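Local coordinates for protein 2-oxo-1,2-dihydroquinoline 8-monooxygenase, oxygenase component (Pseudomonas putida, PDB 1Z02) that probably hydroxylates 2-oxo-1,2-dihydroquinoline at carbon 8, as the oxygenase component of a Rieske-type monooxygenase with a [2Fe-2S] cluster and a mononuclear iron, at residues E52-E55 / D56-Q59; G88-L91 / S92-P95; N219-I222 / L223-D227; P320-D323 / D324-E327; C357-G360 / F361-D365. All blocks are in the same frame, centred on the assembly; numbering follows the deposited sequence.

Contact 1 of 5, residues E52-E55 / D56-Q59; sequences ELEE and DQVQ
Glu-54 and Gln-57 are the first and last residues of a type II beta turn, closed by a backbone bond of 2.9 Å from Gln-57 N to Glu-54 O. The end-to-end directions of 52-55 and 56-59 differ by 152°, evidence that the chain nearly reverses as it enters strand 58-63. The Gln-57 side chain adds a second link beside the backbone one. With CG anti to the backbone N (chi1 -168°) and the rest of the chain extended, its amide is carried back along 52-55. There OE1 accepts from Glu-54 N at 2.9 Å in an almost straight bond (N-H...O 173°), the donor tilted out of the carbonyl plane. One residue therefore engages both the N and the O of Glu-54. Shortening Gln-57 to an alanine would probably leave Glu-54 N without this acceptor and the Glu-54/Gln-57 pair with its backbone bond alone. Leu-53 packs with its CD2 branch, 3.6 Å from Gln-57 O and 3.8 Å from Gln-59 CB. Farther from the turn, a water donates to both Glu-52 O and Gln-59 OE1, 2.6 Å from each. Three of the four carboxylates look elsewhere: Glu-55 accepts from the backbone N of Asn-74 and Gly-75, Asp-56 pairs with Arg-71, and Glu-52 with Phe-49 N and Lys-438. The chemistry thus divides in two, neutral amide bonds shaping the turn while three acidic groups tie it to neighbouring parts of the chain.

Contact 2 of 5, residues G88-L91 / S92-P95; sequences GVRL and SEKP
Arg-90 holds Glu-93 side-on, NE and NH1 both donating to the single oxygen OE2 at 3.2 Å each, in a salt bridge made three residues along the loop. Both nitrogens come from the same face of the carboxylate: NE on the anti side and not far from its plane, NH1 from well above it. The guanidinium and carboxylate planes are 66° apart, although OE2 stays near the guanidinium plane, at its edge. A bend in the arginine chain at chi3 (24°) brings both nitrogens round to that oxygen. Water 2 is a third donor to OE2, at 2.6 Å, and itself accepts from Arg-90 N. A backbone bond of 3.3 Å from Glu-93 N to Arg-90 O closes the turn that sets the two side chains near one another; the same carbonyl receives Trp-106 NE1. Replacing Arg-90 with a leucine would probably leave the Glu-93 carboxylate without its charged mate and freer to turn. Outside this pair, Ser-92 OG bonds to Asp-82 OD1. The loop runs between strands 76-81 and 102-104 of the Rieske domain, with Val-89 touching the [2Fe-2S] cluster, Leu-91 packed on Cys-105, and Val-89 and Glu-93 against Met-372 and Ala-371 of the second subunit.

Contact 3 of 5, residues N219-I222 / L223-D227; sequences NAHI and LVHKD. With FE (Fe (III) ion), chain G.
His-221 and His-225 turn their imidazoles onto one iron, each binding it through NE2, at 2.2 Å from His-221 and 2.0 Å from His-225. The rings meet obliquely, with planes 63° and centroids 4.9 Å apart. The two NE2 atoms come within 3.2 Å of each other because both point at the metal, with the NE2 of His-221 lying at the edge of the His-225 ring. His-221 starts from a first torsion that sets CG between the backbone N and the carbonyl carbon (chi1 60°), whereas His-225 has CG anti to its carbonyl carbon (chi1 -59°). These different rotamers let residues four apart converge. Val-224 touches both rings: CB meets the edge of the His-221 ring in its plane, and CG1 sits 3.8 Å above one face of the His-225 ring, offset toward the rim. In the backbone, His-225 N donates to Ile-222 O at 2.9 Å, and a weak bond from Val-224 N to His-221 O adds to the turn. Asp-365 and waters 3 and 4 complete the iron site. The two histidine ligands flank the short, weakly bonded helix 222-225, one just before it and one at its end; Val-224 packs on Ser-364 and Asp-365 of helix 363-376, while His-221 meets His-108 and Leu-223 meets Trp-106 of the third subunit, where a Rieske cluster is bound close by.

Contact 4 of 5, residues P320-D323 / D324-E327; sequences PITD and DTHE
Thr-322 OG1 is gripped from three directions: Thr-325 OG1 lies 2.8 Å away, Asp-324 N donates to it from 3.2 Å, and water 5 stands at 2.7 Å. The bond from Asp-324 N, two residues on, makes an ST turn and is nearly straight (N-H...O 165°). Water 5 continues the chain of bonds by donating to Asp-324 OD2 at 2.5 Å. The threonine hydroxyl reaches this junction because OG1 is set between the backbone N and the carbonyl carbon (chi1 60°), and the Thr-322 and Asp-324 side chains then run side by side, pointing the same way. Next to the junction the chain reverses: Ile-321 N donates to Thr-325 O at 3.0 Å, with a weaker bond from Thr-322 N to the same carbonyl. Pro-320 and His-326 follow as an antiparallel non-hydrogen-bonded pair, their side chains on one face of the sheet and both against Trp-209. Ile-321 crosses Thr-325 at about a right angle, CB 3.3 Å from Thr-325 OG1. Its far end packs on the next residue, Ile-321 CD1 resting 3.5 Å from His-326 C. Asp-323 OD1 and Asp-324 OD2 are like charges 4.4 Å apart, a strain that Lys-420, in a salt bridge with Asp-323, probably eases. Glu-327 bonds to His-202 and Thr-204, and Asp-324 O accepts from Ser-423 of the third subunit. In this buried reversal between strands 313-320 and 325-335, then, the Thr-322 hydroxyl is satisfied by Thr-325, Asp-324 N and one water, while Asp-323 and Glu-327 turn to partners from elsewhere.

Contact 5 of 5, residues C357-G360 / F361-D365; sequences CLHG and FNDSD. With FE (Fe (III) ion), chain G.
The mononuclear iron site takes its carboxylate from the first turn of helix 363-376, just past the link from helix 339-359, where Cys-357 O receives both Asn-362 N and Phe-361 N at 3.1 Å. The bond from Asn-362, five residues on as in a pi-type turn, is the straighter (N-H...O 168°) and arrives nearly along the C=O axis; the Phe-361 donor sits above the carbonyl plane. A second link joins side chains. His-359 ND1 donates to both oxygens of Asp-363 in long bonds, 3.3 Å to OD1 and to OD2, each met on its syn lone pair. The ring and carboxylate planes are 71° apart, and Arg-203 forms a salt bridge to OD2 besides. Water 6 spans the same link, donating to Gly-360 O and bonding to Ser-364 OG. Asn-362 is the second-shell residue: with CG anti to its carbonyl carbon (chi1 -67°), its ND2 lies 3.1 Å from Asp-365 OD1, meeting that oxygen nearly end-on to its C-O bond and probably helping the iron hold the carboxylate's rotation. Asn-215 ND2 bonds to the other oxygen, OD2. Both oxygens of Asp-365 bind the iron, OD2 at 2.2 Å and OD1 at the longer 2.5 Å, and waters 3 and 4 share the metal. Phe-361 stacks its ring on His-225 and meets Trp-307 at a steeper angle, placing the link directly against one histidine ligand. One aspartate joined by His-221 and His-225 is the facial triad of two histidines and one carboxylate characteristic of Rieske non-haem iron oxygenases.

Overall arrangement
Contacts 3 and 5 meet at the iron, with centres 11 Å apart: His-225 NE2 lies 3.0 Å from Asp-365 OD2, and waters 3 and 4 belong to both. Contacts 1 and 2 make a second pair, in the Rieske domain, where Val-58 CB touches Pro-95 CB at 3.7 Å and contact 2 reaches the [2Fe-2S] cluster. Within one chain contacts 2 and 3 are about 43 Å apart between centres. Across subunits they draw together: contact 2 packs on Leu-223 of the second subunit, and His-221 meets the cluster ligand His-108 of the third, bringing cluster and iron of different subunits near each other, consistent with trimeric Rieske oxygenases. Contact 4 lies about 20 Å from contact 5 and 21 Å from contact 2, centre to centre.

Contact 1 of 5, residues E52-E55 / D56-Q59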
loop_
_atom_site.group_PDB
_atom_site.type_symbol
_atom_site.label_atom_id
_atom_site.label_comp_id
_atom_site.label_asym_id
_atom_site.label_seq_id
_atom_site.Cartn_x
_atom_site.Cartn_y
_atom_site.Cartn_z
ATOM N N GLU A 52 5.069 20.638 -23.236
ATOM C CA GLU A 52 5.048 19.239 -22.831
ATOM C C GLU A 52 4.509 18.335 -23.934
ATOM O O GLU A 52 4.424 17.120 -23.754
ATOM C CB GLU A 52 4.200 19.066 -21.577
ATOM C CG GLU A 52 4.830 19.614 -20.323
ATOM C CD GLU A 52 3.959 19.411 -19.097
ATOM O OE1 GLU A 52 2.931 20.104 -18.982
ATOM O OE2 GLU A 52 4.299 18.553 -18.250
ATOM N N LEU A 53 4.152 18.926 -25.073
ATOM C CA LEU A 53 3.605 18.170 -26.196
ATOM C C LEU A 53 4.059 18.801 -27.517
ATOM O O LEU A 53 3.443 19.741 -28.009
ATOM C CB LEU A 53 2.072 18.163 -26.116
ATOM C CG LEU A 53 1.205 16.896 -26.242
ATOM C CD1 LEU A 53 0.418 16.903 -27.476
ATOM C CD2 LEU A 53 1.995 15.669 -26.081
ATOM N N GLU A 54 5.155 18.293 -28.070
ATOM C CA GLU A 54 5.681 18.803 -29.334
ATOM C C GLU A 54 5.059 18.015 -30.484
ATOM O O GLU A 54 4.358 17.027 -30.253
ATOM C CB GLU A 54 7.200 18.662 -29.357
ATOM C CG GLU A 54 7.880 19.424 -28.240
ATOM C CD GLU A 54 9.385 19.234 -28.231
ATOM O OE1 GLU A 54 10.047 19.821 -27.351
ATOM O OE2 GLU A 54 9.908 18.501 -29.101
ATOM N N GLU A 55 5.319 18.446 -31.716
ATOM C CA GLU A 55 4.761 17.773 -32.881
ATOM C C GLU A 55 5.051 16.279 -32.845
ATOM O O GLU A 55 6.196 15.868 -32.676
ATOM C CB GLU A 55 5.336 18.370 -34.167
ATOM C CG GLU A 55 4.774 17.756 -35.441
ATOM C CD GLU A 55 3.322 18.129 -35.702
ATOM O OE1 GLU A 55 2.702 17.513 -36.602
ATOM O OE2 GLU A 55 2.798 19.037 -35.027
ATOM N N ASP A 56 4.007 15.472 -33.003
ATOM C CA ASP A 56 4.133 14.017 -33.008
ATOM C C ASP A 56 4.370 13.385 -31.649
ATOM O O ASP A 56 4.581 12.176 -31.552
ATOM C CB ASP A 56 5.239 13.578 -33.971
ATOM C CG ASP A 56 4.713 13.255 -35.361
ATOM O OD1 ASP A 56 5.542 13.140 -36.292
ATOM O OD2 ASP A 56 3.479 13.103 -35.523
ATOM N N GLN A 57 4.334 14.190 -30.594
ATOM C CA GLN A 57 4.529 13.643 -29.262
ATOM C C GLN A 57 3.182 13.146 -28.735
ATOM O O GLN A 57 2.132 13.708 -29.054
ATOM C CB GLN A 57 5.102 14.704 -28.323
ATOM C CG GLN A 57 5.601 14.127 -27.007
ATOM C CD GLN A 57 6.237 15.161 -26.109
ATOM O OE1 GLN A 57 6.544 16.272 -26.542
ATOM N NE2 GLN A 57 6.450 14.797 -24.848
ATOM N N VAL A 58 3.223 12.073 -27.952
ATOM C CA VAL A 58 2.026 11.485 -27.362
ATOM C C VAL A 58 2.244 11.455 -25.863
ATOM O O VAL A 58 3.337 11.142 -25.403
ATOM C CB VAL A 58 1.800 10.045 -27.874
ATOM C CG1 VAL A 58 0.642 9.386 -27.106
ATOM C CG2 VAL A 58 1.484 10.081 -29.365
ATOM N N GLN A 59 1.209 11.781 -25.099
ATOM C CA GLN A 59 1.333 11.803 -23.646
ATOM C C GLN A 59 0.033 11.420 -22.941
ATOM O O GLN A 59 -1.042 11.915 -23.288
ATOM C CB GLN A 59 1.756 13.199 -23.183
ATOM C CG GLN A 59 1.915 13.318 -21.675
ATOM C CD GLN A 59 3.134 12.588 -21.158
ATOM O OE1 GLN A 59 4.261 12.904 -21.536
ATOM N NE2 GLN A 59 2.918 11.607 -20.284
HETATM O O HOH W 1 5.134 15.321 -21.955
#

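Contact 2 of 5, residues G88-L91 / S92-P95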
loop_
_atom_site.group_PDB
_atom_site.type_symbol
_atom_site.label_atom_id
_atom_site.label_comp_id
_atom_site.label_asym_id
_atom_site.label_seq_id
_atom_site.Cartn_x
_atom_site.Cartn_y
_atom_site.Cartn_z
ATOM N N GLY A 88 -8.205 -3.095 -22.669
ATOM C CA GLY A 88 -7.911 -2.050 -21.695
ATOM C C GLY A 88 -6.528 -1.486 -21.464
ATOM O O GLY A 88 -6.284 -0.848 -20.434
ATOM N N VAL A 89 -5.627 -1.733 -22.405
ATOM C CA VAL A 89 -4.272 -1.229 -22.334
ATOM C C VAL A 89 -4.284 0.279 -22.539
ATOM O O VAL A 89 -5.107 0.812 -23.293
ATOM C CB VAL A 89 -3.403 -1.868 -23.436
ATOM C CG1 VAL A 89 -2.088 -1.154 -23.556
ATOM C CG2 VAL A 89 -3.173 -3.331 -23.126
ATOM N N ARG A 90 -3.368 0.957 -21.857
ATOM C CA ARG A 90 -3.210 2.403 -21.964
ATOM C C ARG A 90 -2.417 2.662 -23.250
ATOM O O ARG A 90 -1.255 2.251 -23.370
ATOM C CB ARG A 90 -2.438 2.918 -20.744
ATOM C CG ARG A 90 -3.089 4.101 -20.064
ATOM C CD ARG A 90 -2.777 4.237 -18.585
ATOM N NE ARG A 90 -1.541 3.603 -18.146
ATOM C CZ ARG A 90 -1.075 3.695 -16.901
ATOM N NH1 ARG A 90 0.055 3.083 -16.550
ATOM N NH2 ARG A 90 -1.733 4.417 -16.003
ATOM N N LEU A 91 -3.046 3.331 -24.212
ATOM C CA LEU A 91 -2.409 3.620 -25.489
ATOM C C LEU A 91 -1.123 4.432 -25.370
ATOM O O LEU A 91 -0.182 4.224 -26.136
ATOM C CB LEU A 91 -3.383 4.368 -26.410
ATOM C CG LEU A 91 -4.772 3.745 -26.607
ATOM C CD1 LEU A 91 -5.640 4.716 -27.398
ATOM C CD2 LEU A 91 -4.659 2.417 -27.333
ATOM N N SER A 92 -1.090 5.346 -24.403
ATOM C CA SER A 92 0.051 6.224 -24.179
ATOM C C SER A 92 1.321 5.562 -23.656
ATOM O O SER A 92 2.376 6.173 -23.691
ATOM C CB SER A 92 -0.345 7.343 -23.206
ATOM O OG SER A 92 -0.545 6.832 -21.901
ATOM N N GLU A 93 1.241 4.328 -23.178
ATOM C CA GLU A 93 2.434 3.691 -22.628
ATOM C C GLU A 93 3.522 3.449 -23.660
ATOM O O GLU A 93 4.706 3.430 -23.338
ATOM C CB GLU A 93 2.055 2.387 -21.925
ATOM C CG GLU A 93 1.453 2.633 -20.551
ATOM C CD GLU A 93 1.378 1.395 -19.705
ATOM O OE1 GLU A 93 2.371 0.645 -19.667
ATOM O OE2 GLU A 93 0.340 1.180 -19.060
ATOM N N LYS A 94 3.122 3.244 -24.905
ATOM C CA LYS A 94 4.085 3.032 -25.975
ATOM C C LYS A 94 3.482 3.648 -27.231
ATOM O O LYS A 94 2.874 2.962 -28.046
ATOM C CB LYS A 94 4.346 1.543 -26.176
ATOM C CG LYS A 94 5.542 1.314 -27.046
ATOM C CD LYS A 94 5.848 -0.134 -27.268
ATOM C CE LYS A 94 7.054 -0.209 -28.190
ATOM N NZ LYS A 94 7.376 -1.580 -28.646
ATOM N N PRO A 95 3.646 4.970 -27.398
ATOM C CA PRO A 95 3.126 5.736 -28.534
ATOM C C PRO A 95 3.344 5.077 -29.879
ATOM O O PRO A 95 4.483 4.942 -30.323
ATOM C CB PRO A 95 3.847 7.070 -28.408
ATOM C CG PRO A 95 3.986 7.217 -26.924
ATOM C CD PRO A 95 4.444 5.833 -26.513
HETATM O O HOH W 2 -2.078 0.272 -19.348
#

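Contact 3 of 5, residues N219-I222 / L223-D227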
loop_
_atom_site.group_PDB
_atom_site.type_symbol
_atom_site.label_atom_id
_atom_site.label_comp_id
_atom_site.label_asym_id
_atom_site.label_seq_id
_atom_site.Cartn_x
_atom_site.Cartn_y
_atom_site.Cartn_z
ATOM N N ASN A 219 -8.353 33.184 3.250
ATOM C CA ASN A 219 -7.923 34.537 3.578
ATOM C C ASN A 219 -7.199 34.684 4.899
ATOM O O ASN A 219 -6.500 35.670 5.098
ATOM C CB ASN A 219 -9.119 35.494 3.580
ATOM C CG ASN A 219 -9.948 35.382 2.322
ATOM O OD1 ASN A 219 -9.417 35.399 1.214
ATOM N ND2 ASN A 219 -11.259 35.273 2.485
ATOM N N ALA A 220 -7.334 33.717 5.798
ATOM C CA ALA A 220 -6.706 33.859 7.106
ATOM C C ALA A 220 -5.729 32.762 7.546
ATOM O O ALA A 220 -6.097 31.900 8.337
ATOM C CB ALA A 220 -7.800 34.027 8.152
ATOM N N HIS A 221 -4.491 32.786 7.047
ATOM C CA HIS A 221 -3.494 31.796 7.470
ATOM C C HIS A 221 -2.083 32.363 7.437
ATOM O O HIS A 221 -1.198 31.864 6.734
ATOM C CB HIS A 221 -3.588 30.498 6.651
ATOM C CG HIS A 221 -3.364 30.665 5.179
ATOM N ND1 HIS A 221 -4.257 31.315 4.352
ATOM C CD2 HIS A 221 -2.376 30.209 4.375
ATOM C CE1 HIS A 221 -3.831 31.246 3.104
ATOM N NE2 HIS A 221 -2.693 30.579 3.092
ATOM N N ILE A 222 -1.880 33.411 8.228
ATOM C CA ILE A 222 -0.578 34.074 8.309
ATOM C C ILE A 222 0.537 33.165 8.846
ATOM O O ILE A 222 1.659 33.166 8.335
ATOM C CB ILE A 222 -0.654 35.336 9.209
ATOM C CG1 ILE A 222 0.725 35.987 9.348
ATOM C CG2 ILE A 222 -1.232 34.982 10.590
ATOM C CD1 ILE A 222 0.731 37.264 10.219
ATOM N N LEU A 223 0.229 32.400 9.886
ATOM C CA LEU A 223 1.206 31.506 10.500
ATOM C C LEU A 223 1.912 30.601 9.479
ATOM O O LEU A 223 3.050 30.183 9.694
ATOM C CB LEU A 223 0.504 30.659 11.564
ATOM C CG LEU A 223 0.576 31.035 13.038
ATOM C CD1 LEU A 223 0.763 32.346 13.225
ATOM C CD2 LEU A 223 -0.620 30.872 13.668
ATOM N N VAL A 224 1.223 30.321 8.374
ATOM C CA VAL A 224 1.738 29.469 7.310
ATOM C C VAL A 224 2.791 30.157 6.439
ATOM O O VAL A 224 3.735 29.518 5.999
ATOM C CB VAL A 224 0.574 28.967 6.397
ATOM C CG1 VAL A 224 1.138 28.245 5.168
ATOM C CG2 VAL A 224 -0.377 28.053 7.191
ATOM N N HIS A 225 2.636 31.459 6.213
ATOM C CA HIS A 225 3.548 32.221 5.361
ATOM C C HIS A 225 4.396 33.264 6.081
ATOM O O HIS A 225 5.186 33.951 5.442
ATOM C CB HIS A 225 2.748 32.948 4.268
ATOM C CG HIS A 225 1.945 32.038 3.391
ATOM N ND1 HIS A 225 2.501 31.329 2.347
ATOM C CD2 HIS A 225 0.637 31.698 3.426
ATOM C CE1 HIS A 225 1.568 30.588 1.781
ATOM N NE2 HIS A 225 0.431 30.793 2.418
ATOM N N LYS A 226 4.228 33.400 7.394
ATOM C CA LYS A 226 4.974 34.403 8.152
ATOM C C LYS A 226 6.489 34.319 8.019
ATOM O O LYS A 226 7.150 35.347 8.025
ATOM C CB LYS A 226 4.594 34.351 9.639
ATOM C CG LYS A 226 4.802 32.986 10.259
ATOM C CD LYS A 226 4.454 32.944 11.743
ATOM C CE LYS A 226 5.440 33.695 12.634
ATOM N NZ LYS A 226 5.267 35.169 12.680
ATOM N N ASP A 227 7.038 33.110 7.903
ATOM C CA ASP A 227 8.486 32.918 7.789
ATOM C C ASP A 227 9.012 32.918 6.352
ATOM O O ASP A 227 10.217 32.823 6.127
ATOM C CB ASP A 227 8.898 31.606 8.474
ATOM C CG ASP A 227 8.596 31.602 9.961
ATOM O OD1 ASP A 227 8.785 30.557 10.621
ATOM O OD2 ASP A 227 8.168 32.656 10.470
HETATM FE FE FE G . -1.275 30.169 1.484
HETATM O O HOH W 3 -2.153 31.804 0.091
HETATM O O HOH W 4 -2.534 29.426 -0.232
#

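Contact 4 of 5, residues P320-D323 / D324-E327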
loop_
_atom_site.group_PDB
_atom_site.type_symbol
_atom_site.label_atom_id
_atom_site.label_comp_id
_atom_site.label_asym_id
_atom_site.label_seq_id
_atom_site.Cartn_x
_atom_site.Cartn_y
_atom_site.Cartn_z
ATOM N N PRO A 320 -8.358 17.183 -10.073
ATOM C CA PRO A 320 -8.438 15.845 -9.483
ATOM C C PRO A 320 -7.875 14.791 -10.419
ATOM O O PRO A 320 -8.109 14.833 -11.634
ATOM C CB PRO A 320 -9.934 15.667 -9.208
ATOM C CG PRO A 320 -10.592 16.567 -10.181
ATOM C CD PRO A 320 -9.694 17.772 -10.264
ATOM N N ILE A 321 -7.092 13.873 -9.856
ATOM C CA ILE A 321 -6.497 12.788 -10.623
ATOM C C ILE A 321 -7.298 11.545 -10.249
ATOM O O ILE A 321 -7.861 10.864 -11.114
ATOM C CB ILE A 321 -5.016 12.597 -10.258
ATOM C CG1 ILE A 321 -4.226 13.841 -10.668
ATOM C CG2 ILE A 321 -4.466 11.356 -10.959
ATOM C CD1 ILE A 321 -2.792 13.831 -10.232
ATOM N N THR A 322 -7.322 11.259 -8.949
ATOM C CA THR A 322 -8.107 10.163 -8.395
ATOM C C THR A 322 -8.829 10.876 -7.258
ATOM O O THR A 322 -8.881 12.111 -7.234
ATOM C CB THR A 322 -7.242 8.998 -7.830
ATOM O OG1 THR A 322 -6.400 9.479 -6.777
ATOM C CG2 THR A 322 -6.403 8.368 -8.931
ATOM N N ASP A 323 -9.398 10.135 -6.322
ATOM C CA ASP A 323 -10.082 10.788 -5.220
ATOM C C ASP A 323 -9.130 11.170 -4.092
ATOM O O ASP A 323 -9.551 11.775 -3.112
ATOM C CB ASP A 323 -11.205 9.896 -4.694
ATOM C CG ASP A 323 -10.695 8.581 -4.139
ATOM O OD1 ASP A 323 -9.634 8.101 -4.583
ATOM O OD2 ASP A 323 -11.373 8.024 -3.263
ATOM N N ASP A 324 -7.852 10.812 -4.203
ATOM C CA ASP A 324 -6.916 11.198 -3.159
ATOM C C ASP A 324 -5.604 11.781 -3.680
ATOM O O ASP A 324 -4.620 11.845 -2.954
ATOM C CB ASP A 324 -6.659 10.044 -2.176
ATOM C CG ASP A 324 -5.774 8.961 -2.744
ATOM O OD1 ASP A 324 -5.438 8.032 -1.973
ATOM O OD2 ASP A 324 -5.412 9.030 -3.935
ATOM N N THR A 325 -5.597 12.193 -4.949
ATOM C CA THR A 325 -4.437 12.847 -5.566
ATOM C C THR A 325 -4.975 13.881 -6.537
ATOM O O THR A 325 -6.071 13.721 -7.079
ATOM C CB THR A 325 -3.494 11.874 -6.339
ATOM O OG1 THR A 325 -4.215 11.198 -7.374
ATOM C CG2 THR A 325 -2.885 10.855 -5.393
ATOM N N HIS A 326 -4.218 14.954 -6.732
ATOM C CA HIS A 326 -4.602 16.032 -7.637
ATOM C C HIS A 326 -3.345 16.645 -8.225
ATOM O O HIS A 326 -2.243 16.447 -7.705
ATOM C CB HIS A 326 -5.381 17.124 -6.897
ATOM C CG HIS A 326 -4.599 17.800 -5.813
ATOM N ND1 HIS A 326 -4.351 17.207 -4.592
ATOM C CD2 HIS A 326 -3.984 19.007 -5.773
ATOM C CE1 HIS A 326 -3.617 18.016 -3.850
ATOM N NE2 HIS A 326 -3.378 19.116 -4.543
ATOM N N GLU A 327 -3.506 17.391 -9.311
ATOM C CA GLU A 327 -2.371 18.047 -9.955
ATOM C C GLU A 327 -2.510 19.547 -9.676
ATOM O O GLU A 327 -3.433 20.196 -10.155
ATOM C CB GLU A 327 -2.384 17.768 -11.463
ATOM C CG GLU A 327 -1.093 18.130 -12.194
ATOM C CD GLU A 327 0.087 17.277 -11.774
ATOM O OE1 GLU A 327 -0.079 16.372 -10.939
ATOM O OE2 GLU A 327 1.198 17.512 -12.280
HETATM O O HOH W 5 -4.888 7.429 -5.811
#

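Contact 5 of 5, residues C357-G360 / F361-D365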
loop_
_atom_site.group_PDB
_atom_site.type_symbol
_atom_site.label_atom_id
_atom_site.label_comp_id
_atom_site.label_asym_id
_atom_site.label_seq_id
_atom_site.Cartn_x
_atom_site.Cartn_y
_atom_site.Cartn_z
ATOM N N CYS A 357 8.303 33.242 -5.077
ATOM C CA CYS A 357 6.851 33.171 -4.961
ATOM C C CYS A 357 6.202 31.815 -5.209
ATOM O O CYS A 357 5.631 31.227 -4.289
ATOM C CB CYS A 357 6.215 34.218 -5.869
ATOM S SG CYS A 357 6.674 35.907 -5.412
ATOM N N LEU A 358 6.265 31.317 -6.442
ATOM C CA LEU A 358 5.655 30.027 -6.741
ATOM C C LEU A 358 6.207 28.931 -5.832
ATOM O O LEU A 358 5.501 27.979 -5.495
ATOM C CB LEU A 358 5.867 29.664 -8.214
ATOM C CG LEU A 358 5.180 30.591 -9.229
ATOM C CD1 LEU A 358 5.062 29.874 -10.567
ATOM C CD2 LEU A 358 3.786 30.971 -8.726
ATOM N N HIS A 359 7.465 29.074 -5.426
ATOM C CA HIS A 359 8.099 28.106 -4.530
ATOM C C HIS A 359 8.223 28.651 -3.104
ATOM O O HIS A 359 7.682 28.082 -2.164
ATOM C CB HIS A 359 9.495 27.747 -5.031
ATOM C CG HIS A 359 9.516 26.620 -6.012
ATOM N ND1 HIS A 359 9.013 25.373 -5.720
ATOM C CD2 HIS A 359 10.005 26.544 -7.273
ATOM C CE1 HIS A 359 9.191 24.573 -6.758
ATOM N NE2 HIS A 359 9.792 25.261 -7.714
ATOM N N GLY A 360 8.934 29.764 -2.960
ATOM C CA GLY A 360 9.154 30.356 -1.648
ATOM C C GLY A 360 7.924 30.669 -0.820
ATOM O O GLY A 360 7.939 30.530 0.401
ATOM N N PHE A 361 6.856 31.089 -1.483
ATOM C CA PHE A 361 5.615 31.431 -0.800
ATOM C C PHE A 361 4.652 30.243 -0.736
ATOM O O PHE A 361 4.253 29.811 0.347
ATOM C CB PHE A 361 4.931 32.601 -1.531
ATOM C CG PHE A 361 3.749 33.169 -0.804
ATOM C CD1 PHE A 361 3.924 34.019 0.286
ATOM C CD2 PHE A 361 2.455 32.845 -1.200
ATOM C CE1 PHE A 361 2.821 34.538 0.966
ATOM C CE2 PHE A 361 1.351 33.354 -0.531
ATOM C CZ PHE A 361 1.532 34.202 0.555
ATOM N N ASN A 362 4.293 29.714 -1.903
ATOM C CA ASN A 362 3.334 28.610 -1.991
ATOM C C ASN A 362 3.755 27.202 -1.558
ATOM O O ASN A 362 2.897 26.358 -1.341
ATOM C CB ASN A 362 2.746 28.565 -3.406
ATOM C CG ASN A 362 1.885 29.773 -3.703
ATOM O OD1 ASN A 362 2.170 30.564 -4.601
ATOM N ND2 ASN A 362 0.828 29.929 -2.931
ATOM N N ASP A 363 5.049 26.925 -1.436
ATOM C CA ASP A 363 5.455 25.591 -0.994
ATOM C C ASP A 363 4.917 25.330 0.413
ATOM O O ASP A 363 4.626 24.195 0.776
ATOM C CB ASP A 363 6.978 25.450 -0.983
ATOM C CG ASP A 363 7.556 25.206 -2.363
ATOM O OD1 ASP A 363 8.804 25.167 -2.482
ATOM O OD2 ASP A 363 6.768 25.045 -3.324
ATOM N N SER A 364 4.778 26.389 1.206
ATOM C CA SER A 364 4.272 26.259 2.570
ATOM C C SER A 364 2.836 25.754 2.592
ATOM O O SER A 364 2.429 25.064 3.525
ATOM C CB SER A 364 4.344 27.607 3.292
ATOM O OG SER A 364 5.682 28.044 3.411
ATOM N N ASP A 365 2.073 26.098 1.561
ATOM C CA ASP A 365 0.684 25.677 1.463
ATOM C C ASP A 365 0.551 24.185 1.244
ATOM O O ASP A 365 -0.480 23.602 1.563
ATOM C CB ASP A 365 -0.006 26.427 0.324
ATOM C CG ASP A 365 -0.300 27.852 0.690
ATOM O OD1 ASP A 365 -0.073 28.756 -0.153
ATOM O OD2 ASP A 365 -0.755 28.046 1.843
HETATM FE FE FE G . -1.275 30.169 1.484
HETATM O O HOH W 6 7.560 28.333 1.452
HETATM O O HOH W 3 -2.153 31.804 0.091
HETATM O O HOH W 4 -2.534 29.426 -0.232
#